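Local coordinates for putative exotoxin (superantigen) (Streptococcus pyogenes, PDB 1TY0), which probably acts as a superantigen toxin that can use a common surface for T-cell receptor binding and dimerization, and binds zinc, at residues Lys48-Asp53 and Arg81-Tyr86; Phe73-Ile78 and Asp185-Tyr190; His36-Asp41 and Tyr59-Phe64; Val23-Cys28 and Ser43-Lys48. One frame throughout, in Å; residues are numbered along the deposited sequence.

Contact 1. Residues Lys48-Asp53 and Arg81-Tyr86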
# COMPACT_ATOMS: atom_id res chain seq x y z
N LYS A 48 18.91 4.55 4.49
CA LYS A 48 19.64 3.39 3.99
C LYS A 48 19.54 3.49 2.48
O LYS A 48 18.73 4.26 1.97
CB LYS A 48 19.01 2.07 4.49
CG LYS A 48 17.59 1.81 4.02
CD LYS A 48 17.11 0.48 4.58
CE LYS A 48 15.65 0.22 4.27
NZ LYS A 48 15.20 -1.08 4.85
N ASN A 49 20.37 2.75 1.75
CA ASN A 49 20.32 2.83 0.30
C ASN A 49 18.95 2.35 -0.16
O ASN A 49 18.52 1.25 0.17
CB ASN A 49 21.41 1.96 -0.34
CG ASN A 49 21.47 2.12 -1.84
OD1 ASN A 49 21.52 3.24 -2.35
ND2 ASN A 49 21.47 1.00 -2.56
N PHE A 50 18.26 3.20 -0.91
CA PHE A 50 16.92 2.87 -1.38
C PHE A 50 16.61 3.72 -2.60
O PHE A 50 16.86 4.93 -2.63
CB PHE A 50 15.90 3.17 -0.28
CG PHE A 50 14.72 2.24 -0.26
CD1 PHE A 50 13.83 2.19 -1.33
CD2 PHE A 50 14.50 1.40 0.83
CE1 PHE A 50 12.74 1.31 -1.32
CE2 PHE A 50 13.42 0.52 0.85
CZ PHE A 50 12.54 0.48 -0.23
N SER A 51 16.06 3.09 -3.63
CA SER A 51 15.73 3.85 -4.82
C SER A 51 14.36 3.50 -5.36
O SER A 51 13.68 2.61 -4.85
CB SER A 51 16.79 3.61 -5.91
OG SER A 51 16.91 2.23 -6.20
N VAL A 52 13.96 4.23 -6.38
CA VAL A 52 12.69 4.00 -7.03
C VAL A 52 12.98 3.85 -8.51
O VAL A 52 13.68 4.66 -9.10
CB VAL A 52 11.72 5.19 -6.84
CG1 VAL A 52 10.45 4.98 -7.69
CG2 VAL A 52 11.35 5.32 -5.37
N ASP A 53 12.46 2.77 -9.10
CA ASP A 53 12.61 2.53 -10.52
C ASP A 53 11.28 2.83 -11.18
O ASP A 53 10.31 2.09 -10.98
CB ASP A 53 12.99 1.08 -10.83
CG ASP A 53 12.77 0.73 -12.29
OD1 ASP A 53 13.00 1.61 -13.15
OD2 ASP A 53 12.37 -0.41 -12.59
N ARG A 81 12.76 -8.62 -3.13
CA ARG A 81 13.61 -8.65 -1.95
C ARG A 81 14.53 -7.44 -1.85
O ARG A 81 15.16 -7.21 -0.81
CB ARG A 81 14.46 -9.93 -1.96
CG ARG A 81 15.41 -10.01 -3.13
CD ARG A 81 16.10 -11.35 -3.20
NE ARG A 81 16.83 -11.51 -4.45
CZ ARG A 81 17.46 -12.62 -4.82
NH1 ARG A 81 17.44 -13.69 -4.03
NH2 ARG A 81 18.09 -12.67 -5.98
N TYR A 82 14.60 -6.65 -2.92
CA TYR A 82 15.47 -5.48 -2.96
C TYR A 82 14.84 -4.19 -2.43
O TYR A 82 13.62 -4.02 -2.46
CB TYR A 82 15.94 -5.24 -4.40
CG TYR A 82 16.70 -6.41 -4.97
CD1 TYR A 82 18.01 -6.66 -4.59
CD2 TYR A 82 16.09 -7.27 -5.88
CE1 TYR A 82 18.72 -7.74 -5.12
CE2 TYR A 82 16.79 -8.36 -6.41
CZ TYR A 82 18.10 -8.58 -6.02
OH TYR A 82 18.81 -9.63 -6.55
N ASP A 83 15.69 -3.28 -1.96
CA ASP A 83 15.22 -2.00 -1.44
C ASP A 83 15.05 -1.04 -2.60
O ASP A 83 15.81 -0.08 -2.78
CB ASP A 83 16.19 -1.45 -0.39
CG ASP A 83 16.22 -2.29 0.87
OD1 ASP A 83 15.13 -2.68 1.35
OD2 ASP A 83 17.32 -2.56 1.39
N VAL A 84 14.04 -1.34 -3.40
CA VAL A 84 13.70 -0.56 -4.58
C VAL A 84 12.19 -0.63 -4.74
O VAL A 84 11.60 -1.69 -4.58
CB VAL A 84 14.31 -1.18 -5.86
CG1 VAL A 84 13.89 -0.37 -7.07
CG2 VAL A 84 15.82 -1.23 -5.75
N TYR A 85 11.56 0.51 -5.04
CA TYR A 85 10.13 0.51 -5.30
C TYR A 85 9.97 0.49 -6.82
O TYR A 85 10.69 1.20 -7.53
CB TYR A 85 9.46 1.78 -4.75
CG TYR A 85 9.25 1.78 -3.26
CD1 TYR A 85 8.56 0.75 -2.63
CD2 TYR A 85 9.71 2.84 -2.48
CE1 TYR A 85 8.33 0.76 -1.25
CE2 TYR A 85 9.49 2.87 -1.10
CZ TYR A 85 8.80 1.83 -0.50
OH TYR A 85 8.57 1.89 0.85
N TYR A 86 9.04 -0.31 -7.32
CA TYR A 86 8.80 -0.42 -8.75
C TYR A 86 7.45 0.18 -9.10
O TYR A 86 6.40 -0.29 -8.64
CB TYR A 86 8.88 -1.88 -9.19
CG TYR A 86 10.27 -2.44 -9.03
CD1 TYR A 86 11.28 -2.08 -9.91
CD2 TYR A 86 10.60 -3.25 -7.94
CE1 TYR A 86 12.59 -2.50 -9.73
CE2 TYR A 86 11.92 -3.69 -7.75
CZ TYR A 86 12.91 -3.31 -8.65
OH TYR A 86 14.21 -3.70 -8.47
O HOH W 1 19.37 -0.76 1.51

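Contact 2. Residues Phe73-Ile78 and Asp185-Tyr190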
# COMPACT_ATOMS: atom_id res chain seq x y z
N PHE A 73 5.05 10.07 -7.34
CA PHE A 73 3.75 9.65 -6.84
C PHE A 73 3.35 8.53 -7.77
O PHE A 73 2.78 8.77 -8.84
CB PHE A 73 2.69 10.75 -6.88
CG PHE A 73 1.48 10.42 -6.05
CD1 PHE A 73 0.54 9.50 -6.51
CD2 PHE A 73 1.32 10.96 -4.77
CE1 PHE A 73 -0.53 9.12 -5.70
CE2 PHE A 73 0.25 10.58 -3.96
CZ PHE A 73 -0.68 9.66 -4.43
N GLY A 74 3.65 7.31 -7.36
CA GLY A 74 3.34 6.16 -8.19
C GLY A 74 2.81 5.00 -7.38
O GLY A 74 3.10 4.86 -6.19
N LEU A 75 2.01 4.16 -8.04
CA LEU A 75 1.44 3.01 -7.36
C LEU A 75 2.33 1.80 -7.63
O LEU A 75 2.58 1.45 -8.79
CB LEU A 75 0.02 2.76 -7.87
CG LEU A 75 -0.86 4.02 -7.87
CD1 LEU A 75 -2.28 3.67 -8.33
CD2 LEU A 75 -0.89 4.63 -6.48
N PRO A 76 2.84 1.16 -6.56
CA PRO A 76 3.71 -0.01 -6.75
C PRO A 76 2.94 -1.18 -7.35
O PRO A 76 1.82 -1.46 -6.94
CB PRO A 76 4.19 -0.30 -5.33
CG PRO A 76 2.99 0.06 -4.50
CD PRO A 76 2.55 1.38 -5.13
N TYR A 77 3.54 -1.86 -8.33
CA TYR A 77 2.86 -2.99 -8.97
C TYR A 77 3.47 -4.34 -8.62
O TYR A 77 2.89 -5.39 -8.91
CB TYR A 77 2.83 -2.78 -10.49
CG TYR A 77 4.19 -2.69 -11.15
CD1 TYR A 77 4.89 -3.84 -11.52
CD2 TYR A 77 4.77 -1.45 -11.42
CE1 TYR A 77 6.14 -3.76 -12.14
CE2 TYR A 77 6.02 -1.36 -12.04
CZ TYR A 77 6.70 -2.51 -12.39
OH TYR A 77 7.93 -2.42 -13.00
N ILE A 78 4.63 -4.32 -7.98
CA ILE A 78 5.29 -5.55 -7.59
C ILE A 78 6.32 -5.24 -6.51
O ILE A 78 6.84 -4.13 -6.45
CB ILE A 78 6.01 -6.21 -8.79
CG1 ILE A 78 6.42 -7.64 -8.44
CG2 ILE A 78 7.25 -5.41 -9.18
CD1 ILE A 78 5.25 -8.60 -8.33
N ASP A 185 -0.99 -4.95 -14.79
CA ASP A 185 -1.84 -4.76 -15.97
C ASP A 185 -2.61 -3.45 -15.92
O ASP A 185 -2.66 -2.71 -16.90
CB ASP A 185 -2.86 -5.90 -16.12
CG ASP A 185 -2.22 -7.25 -16.38
OD1 ASP A 185 -1.17 -7.30 -17.04
OD2 ASP A 185 -2.80 -8.25 -15.93
N ILE A 186 -3.21 -3.18 -14.76
CA ILE A 186 -4.03 -1.98 -14.57
C ILE A 186 -3.24 -0.68 -14.50
O ILE A 186 -3.70 0.36 -14.96
CB ILE A 186 -4.91 -2.12 -13.30
CG1 ILE A 186 -5.91 -3.27 -13.49
CG2 ILE A 186 -5.67 -0.82 -13.03
CD1 ILE A 186 -6.59 -3.71 -12.22
N PHE A 187 -2.04 -0.74 -13.93
CA PHE A 187 -1.22 0.46 -13.78
C PHE A 187 -0.35 0.77 -15.00
O PHE A 187 0.19 1.87 -15.10
CB PHE A 187 -0.31 0.34 -12.55
CG PHE A 187 -1.03 0.18 -11.24
CD1 PHE A 187 -2.39 0.47 -11.12
CD2 PHE A 187 -0.34 -0.24 -10.11
CE1 PHE A 187 -3.04 0.35 -9.89
CE2 PHE A 187 -0.97 -0.37 -8.88
CZ PHE A 187 -2.33 -0.07 -8.76
N LYS A 188 -0.21 -0.17 -15.93
CA LYS A 188 0.63 0.06 -17.10
C LYS A 188 0.26 1.32 -17.86
O LYS A 188 1.12 1.94 -18.49
CB LYS A 188 0.58 -1.16 -18.04
CG LYS A 188 1.93 -1.86 -18.17
CD LYS A 188 1.81 -3.16 -18.95
CE LYS A 188 3.18 -3.78 -19.20
NZ LYS A 188 3.93 -4.05 -17.95
N LYS A 189 -1.01 1.71 -17.81
CA LYS A 189 -1.44 2.92 -18.50
C LYS A 189 -0.64 4.14 -18.04
O LYS A 189 -0.40 5.07 -18.82
CB LYS A 189 -2.94 3.17 -18.28
CG LYS A 189 -3.36 3.24 -16.81
CD LYS A 189 -4.83 3.68 -16.68
CE LYS A 189 -5.32 3.66 -15.24
NZ LYS A 189 -5.64 2.29 -14.74
N TYR A 190 -0.17 4.12 -16.79
CA TYR A 190 0.57 5.25 -16.26
C TYR A 190 1.98 5.38 -16.82
O TYR A 190 2.69 6.33 -16.50
CB TYR A 190 0.62 5.20 -14.72
CG TYR A 190 -0.74 5.16 -14.06
CD1 TYR A 190 -1.74 6.08 -14.40
CD2 TYR A 190 -1.04 4.22 -13.07
CE1 TYR A 190 -2.99 6.06 -13.79
CE2 TYR A 190 -2.29 4.19 -12.44
CZ TYR A 190 -3.26 5.11 -12.81
OH TYR A 190 -4.50 5.11 -12.21

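Contact 3. Residues His36-Asp41 and Tyr59-Phe64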
# COMPACT_ATOMS: atom_id res chain seq x y z
N HIS A 36 14.06 3.78 -20.93
CA HIS A 36 12.70 3.65 -20.43
C HIS A 36 12.55 3.62 -18.91
O HIS A 36 11.47 3.30 -18.39
CB HIS A 36 12.05 2.40 -21.02
CG HIS A 36 11.90 2.45 -22.51
ND1 HIS A 36 12.96 2.24 -23.38
CD2 HIS A 36 10.83 2.73 -23.29
CE1 HIS A 36 12.54 2.39 -24.62
NE2 HIS A 36 11.25 2.69 -24.60
N ASP A 37 13.62 3.94 -18.18
CA ASP A 37 13.55 3.94 -16.72
C ASP A 37 14.21 5.13 -16.04
O ASP A 37 15.24 5.63 -16.49
CB ASP A 37 14.20 2.67 -16.15
CG ASP A 37 13.41 1.42 -16.43
OD1 ASP A 37 13.50 0.91 -17.56
OD2 ASP A 37 12.70 0.94 -15.51
N PHE A 38 13.59 5.57 -14.95
CA PHE A 38 14.12 6.65 -14.12
C PHE A 38 14.66 5.90 -12.91
O PHE A 38 13.96 5.04 -12.37
CB PHE A 38 13.01 7.56 -13.57
CG PHE A 38 12.39 8.49 -14.56
CD1 PHE A 38 12.92 9.76 -14.77
CD2 PHE A 38 11.22 8.13 -15.23
CE1 PHE A 38 12.30 10.66 -15.64
CE2 PHE A 38 10.59 9.03 -16.10
CZ PHE A 38 11.13 10.29 -16.30
N TYR A 39 15.89 6.17 -12.49
CA TYR A 39 16.42 5.55 -11.28
C TYR A 39 16.60 6.72 -10.33
O TYR A 39 17.53 7.51 -10.48
CB TYR A 39 17.73 4.81 -11.55
CG TYR A 39 17.48 3.52 -12.28
CD1 TYR A 39 16.85 2.45 -11.64
CD2 TYR A 39 17.79 3.40 -13.63
CE1 TYR A 39 16.52 1.29 -12.34
CE2 TYR A 39 17.46 2.24 -14.34
CZ TYR A 39 16.83 1.20 -13.69
OH TYR A 39 16.47 0.06 -14.38
N ILE A 40 15.68 6.81 -9.37
CA ILE A 40 15.64 7.92 -8.42
C ILE A 40 16.02 7.52 -7.00
O ILE A 40 15.58 6.50 -6.48
CB ILE A 40 14.21 8.53 -8.37
CG1 ILE A 40 13.69 8.77 -9.80
CG2 ILE A 40 14.22 9.81 -7.56
CD1 ILE A 40 14.58 9.62 -10.67
N ASP A 41 16.84 8.35 -6.37
CA ASP A 41 17.29 8.09 -5.02
C ASP A 41 16.35 8.62 -3.94
O ASP A 41 15.96 9.78 -3.95
CB ASP A 41 18.67 8.72 -4.83
CG ASP A 41 19.28 8.38 -3.48
OD1 ASP A 41 19.04 7.26 -3.00
OD2 ASP A 41 20.01 9.22 -2.92
N TYR A 59 10.60 7.95 -25.15
CA TYR A 59 10.74 9.40 -25.20
C TYR A 59 10.13 10.21 -24.05
O TYR A 59 9.56 11.28 -24.25
CB TYR A 59 10.20 9.89 -26.54
CG TYR A 59 10.94 9.27 -27.70
CD1 TYR A 59 12.28 9.59 -27.93
CD2 TYR A 59 10.34 8.31 -28.51
CE1 TYR A 59 13.00 8.96 -28.95
CE2 TYR A 59 11.05 7.68 -29.53
CZ TYR A 59 12.38 8.01 -29.74
OH TYR A 59 13.09 7.39 -30.75
N ILE A 60 10.29 9.68 -22.84
CA ILE A 60 9.81 10.36 -21.64
C ILE A 60 11.04 10.74 -20.83
O ILE A 60 11.17 11.88 -20.39
CB ILE A 60 8.90 9.43 -20.79
CG1 ILE A 60 7.58 9.16 -21.54
CG2 ILE A 60 8.63 10.06 -19.43
CD1 ILE A 60 6.77 10.39 -21.81
N THR A 61 11.95 9.80 -20.65
CA THR A 61 13.16 10.09 -19.88
C THR A 61 14.01 11.15 -20.60
O THR A 61 14.82 11.83 -19.98
CB THR A 61 14.02 8.83 -19.63
OG1 THR A 61 14.36 8.22 -20.88
CG2 THR A 61 13.27 7.83 -18.76
N THR A 62 13.82 11.27 -21.91
CA THR A 62 14.58 12.25 -22.68
C THR A 62 14.18 13.67 -22.29
O THR A 62 14.91 14.63 -22.57
CB THR A 62 14.36 12.06 -24.20
OG1 THR A 62 12.96 12.09 -24.49
CG2 THR A 62 14.93 10.72 -24.64
N LYS A 63 13.02 13.81 -21.65
CA LYS A 63 12.52 15.11 -21.21
C LYS A 63 13.20 15.54 -19.91
O LYS A 63 13.08 16.69 -19.49
CB LYS A 63 11.01 15.04 -20.97
CG LYS A 63 10.17 14.66 -22.18
CD LYS A 63 8.70 14.59 -21.79
CE LYS A 63 7.83 14.11 -22.94
NZ LYS A 63 6.40 14.01 -22.53
N PHE A 64 13.92 14.61 -19.29
CA PHE A 64 14.61 14.88 -18.04
C PHE A 64 16.13 14.77 -18.17
O PHE A 64 16.64 14.35 -19.22
CB PHE A 64 14.11 13.90 -16.96
CG PHE A 64 12.65 14.06 -16.64
CD1 PHE A 64 11.68 13.50 -17.45
CD2 PHE A 64 12.25 14.77 -15.51
CE1 PHE A 64 10.32 13.64 -17.16
CE2 PHE A 64 10.90 14.93 -15.20
CZ PHE A 64 9.93 14.36 -16.03

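Contact 4. Residues Val23-Cys28 and Ser43-Lys48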
# COMPACT_ATOMS: atom_id res chain seq x y z
N VAL A 23 3.63 5.23 -3.48
CA VAL A 23 5.02 5.60 -3.27
C VAL A 23 4.94 7.11 -3.47
O VAL A 23 4.69 7.58 -4.58
CB VAL A 23 5.93 4.98 -4.34
CG1 VAL A 23 7.34 5.54 -4.20
CG2 VAL A 23 5.94 3.47 -4.20
N ASP A 24 5.15 7.85 -2.39
CA ASP A 24 5.02 9.31 -2.40
C ASP A 24 6.24 9.97 -1.78
O ASP A 24 6.42 9.95 -0.56
CB ASP A 24 3.76 9.65 -1.59
CG ASP A 24 3.44 11.13 -1.57
OD1 ASP A 24 4.29 11.97 -1.93
OD2 ASP A 24 2.30 11.46 -1.15
N TYR A 25 7.09 10.56 -2.62
CA TYR A 25 8.30 11.23 -2.14
C TYR A 25 8.54 12.49 -2.94
O TYR A 25 8.33 12.51 -4.15
CB TYR A 25 9.51 10.30 -2.27
CG TYR A 25 9.44 9.13 -1.32
CD1 TYR A 25 9.79 9.28 0.01
CD2 TYR A 25 8.96 7.88 -1.74
CE1 TYR A 25 9.67 8.23 0.92
CE2 TYR A 25 8.84 6.82 -0.85
CZ TYR A 25 9.19 7.01 0.48
OH TYR A 25 9.04 5.99 1.39
N THR A 26 9.01 13.54 -2.28
CA THR A 26 9.26 14.80 -2.98
C THR A 26 10.72 15.24 -2.96
O THR A 26 11.48 14.90 -2.05
CB THR A 26 8.38 15.93 -2.40
OG1 THR A 26 8.61 16.03 -0.99
CG2 THR A 26 6.90 15.63 -2.64
N ASN A 27 11.09 16.00 -3.99
CA ASN A 27 12.44 16.55 -4.13
C ASN A 27 13.52 15.48 -4.08
O ASN A 27 14.45 15.55 -3.28
CB ASN A 27 12.66 17.60 -3.03
CG ASN A 27 13.94 18.39 -3.23
OD1 ASN A 27 14.25 18.81 -4.34
ND2 ASN A 27 14.67 18.61 -2.14
N CYS A 28 13.40 14.50 -4.97
CA CYS A 28 14.35 13.39 -5.06
C CYS A 28 15.26 13.53 -6.27
O CYS A 28 14.84 14.02 -7.32
CB CYS A 28 13.58 12.07 -5.17
SG CYS A 28 12.44 11.83 -3.82
N SER A 43 17.12 7.47 -0.65
CA SER A 43 17.89 7.01 0.51
C SER A 43 17.77 7.91 1.73
O SER A 43 17.71 7.42 2.86
CB SER A 43 19.38 6.87 0.14
OG SER A 43 19.56 5.91 -0.89
N SER A 44 17.75 9.22 1.51
CA SER A 44 17.65 10.18 2.61
C SER A 44 16.40 9.99 3.45
O SER A 44 16.41 10.20 4.67
CB SER A 44 17.69 11.62 2.07
OG SER A 44 16.61 11.86 1.18
N TYR A 45 15.31 9.58 2.80
CA TYR A 45 14.04 9.34 3.47
C TYR A 45 14.05 8.03 4.25
O TYR A 45 13.48 7.92 5.33
CB TYR A 45 12.91 9.26 2.44
CG TYR A 45 12.45 10.59 1.90
CD1 TYR A 45 11.51 11.35 2.59
CD2 TYR A 45 12.91 11.05 0.67
CE1 TYR A 45 11.03 12.54 2.07
CE2 TYR A 45 12.43 12.24 0.14
CZ TYR A 45 11.49 12.98 0.84
OH TYR A 45 10.99 14.15 0.32
N LYS A 46 14.71 7.03 3.67
CA LYS A 46 14.79 5.69 4.25
C LYS A 46 15.92 5.47 5.25
O LYS A 46 15.88 4.54 6.05
CB LYS A 46 14.92 4.66 3.13
CG LYS A 46 13.72 4.59 2.20
CD LYS A 46 12.56 3.91 2.90
CE LYS A 46 11.38 3.72 1.98
NZ LYS A 46 10.31 2.96 2.69
N LYS A 47 16.95 6.32 5.18
CA LYS A 47 18.11 6.20 6.05
C LYS A 47 18.89 4.92 5.77
O LYS A 47 19.44 4.29 6.67
CB LYS A 47 17.70 6.26 7.53
CG LYS A 47 16.98 7.54 7.91
CD LYS A 47 17.76 8.76 7.46
CE LYS A 47 16.96 10.03 7.67
NZ LYS A 47 17.69 11.21 7.13
N LYS A 48 18.91 4.55 4.49
CA LYS A 48 19.64 3.39 3.99
C LYS A 48 19.54 3.49 2.48
O LYS A 48 18.73 4.26 1.97
CB LYS A 48 19.01 2.07 4.49
CG LYS A 48 17.59 1.81 4.02
CD LYS A 48 17.11 0.48 4.58
CE LYS A 48 15.65 0.22 4.27
NZ LYS A 48 15.20 -1.08 4.85

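Contact 1. Residues Lys48-Asp53 and Arg81-Tyr86
The OB-fold barrel of this toxin contains one parallel strand pairing, between strands 51-55 and 84-93, and the contact covers its start. S51 pairs with V84, V52 with Y85 and D53 with Y86. S51 N donates to D83 O at 3.3 Å. Y85 N donates to S51 O at 3.0 Å. D53 N reaches Y85 O at 2.8 Å, almost along the C=O axis (177°). This third-with-fifth strand pairing is characteristic of the OB topology. V52 and Y85 occupy one face of the sheet, S51, V84, D53 and Y86 the other. Ahead of the strands, the F50 ring lies across D83: D83 CB sits over its face in a CH-pi contact, 3.8 Å from the centroid. F50 CE1 also comes over the Y85 ring, 3.6 Å from Y85 CD2, with the two planes inclined at 40°. The Y85 hydroxyl is held by K46. On the other face, D53 OD2 meets the edge of the Y86 ring at CD1 (3.3 Å), the carboxylate turned nearly perpendicular to it (83°). D53 OD1 is close to D37 OD2, so one of these acids is probably protonated. At the exposed end, a water donates to both N49 O (2.6 Å) and D83 OD2 (2.7 Å), while the extended chain of K48 reaches D83 OD1 only as a long salt bridge.

Contact 2. Residues Phe73-Ile78 and Asp185-Tyr190
L75 and F187 form the tight part of this buried contact, crossing at about a right angle. The F187 CG lies anti to its carbonyl carbon (chi1 -60°), which brings the ring beneath L75: CB stands over one face, offset toward the rim, with CE2 at 3.4 Å and the centroid at 3.8 Å, a CH-pi contact. L75 CD1 reaches farther along the same ring, 3.7 Å from CE1. P76 O meets the ring edge in plane, 3.6 Å from CE2, and Y18 of helix 5-18 adds an edge-to-face ring partner to F187. The packing is looser around this pair. Y77 CB stays 4.1 Å from F187 CD2, and its ring leads away to stack on Y88 at the partly exposed margin, where K188 is exposed. Y190 CE2 likewise comes only to 4.1 Å from L75 CD1; its hydroxyl is bonded to D135 and Y18. Within 185-190, K189 NZ folds back to I186 O and also forms a salt bridge with D176. The contact joins residues 75-77, in the chain leading on from strand 69-74, to F187 and Y190, as part of the interface between the OB-fold and beta-grasp domains, the two-domain architecture of staphylococcal and streptococcal superantigens.

Contact 3. Residues His36-Asp41 and Tyr59-Phe64
Aromatic packing dominates where strand 37-41 meets the 3-10 turn at 61-63. The edge of F38 points at the face of F64 in a T-shaped pair, with centroids 4.9 Å apart and planes at 84°. F38 CE1 does the touching, 3.4 Å from F64 CD1, and F38 CZ follows at 3.5 Å from the same atom. A CH-pi contact uses a face of F38: T61 CG2 stands above the middle of the ring, 4.0 Å from the centroid and only 10° off its normal. T61 chi1 (57°) sets OG1 between the backbone N and the carbonyl carbon, so the methyl faces F38 while OG1 bonds to T34 O. Both segments belong to the OB-fold barrel, and residues 59-64 lie in the connection between its third and fourth strands, which in OB folds commonly carries a helix covering one end of the barrel; in this chain the turn places F64 on V70 of strand 69-74. Apolar contact continues at the rim of F38, where I60 CG2 comes to the ring edge, near its plane, 4.0 Å from F38 CE2. The T61 methyl, CG2, also packs against the carbonyl oxygen D37 O at 3.7 Å. Within the turn, K63 N donates to I60 O and F64 N to T61 O; the strand backbone bonds to its sheet neighbours, F38 to S54 and I40 to V52, and H36 NE2 bonds to S58 OG.

Contact 4. Residues Val23-Cys28 and Ser43-Lys48
This is a surface contact in the OB-fold barrel, in which Y45 of the short helix 43-46 reaches across to the bent first part of the barrel sheet at 23-28. Y45 and Y25 run past each other in opposite directions, and the edge of Y25 is set against the face of Y45: CD1 sits over the ring centre, 3.5 Å from CG, with the planes at 64° and the centroids 4.9 Å apart. The far end of Y45 is tied down by its hydroxyl, which donates to T26 O over a short 2.5 Å. The acceptor is met on a lone pair, in the carbonyl plane, at a C=O...O angle of 131°, so the ring is fixed at both its face and its tip. C28 SG, 4.0 Å from Y45 CE2, adds an oblique sulfur-aromatic contact. K46, bent at chi2 (-73°), crosses Y25 at about a right angle and brings CE to 3.3 Å from the Y25 OH, while its ammonium bonds to the Y85 hydroxyl and also forms a cation-pi pair with F50. K47 N, just past the helix at positive phi, still donates to S43 O at 2.7 Å. T26 leads into the corner at N27, where N27 and C28 both face V70 in a G1 beta bulge, the kind of break that lets the strongly coiled first strand of an OB-fold barrel serve two parts of the sheet.

Overall arrangement
From the N terminus, contact 4 opens first, on strand 23-26, and closes on helix 43-46 after the hairpin of strands 28-33 and 37-41. Contact 3 starts inside that loop and ends at 59-64, so they cross. Contact 1 opens at K48, which it shares with contact 4, making them sequential; it crosses contact 3 and closes at 81-86. Contact 2 starts within contact 1's loop, crosses it, and closes more than a hundred residues later at 185-190. None nests inside another. Contacts 1, 3 and 4 tie the OB-fold barrel together: 1 and 3 adjoin through strands 51-55 and 37-41, and 4 touches both through helix 43-46 and C28; contact 2 joins barrel to beta-grasp domain.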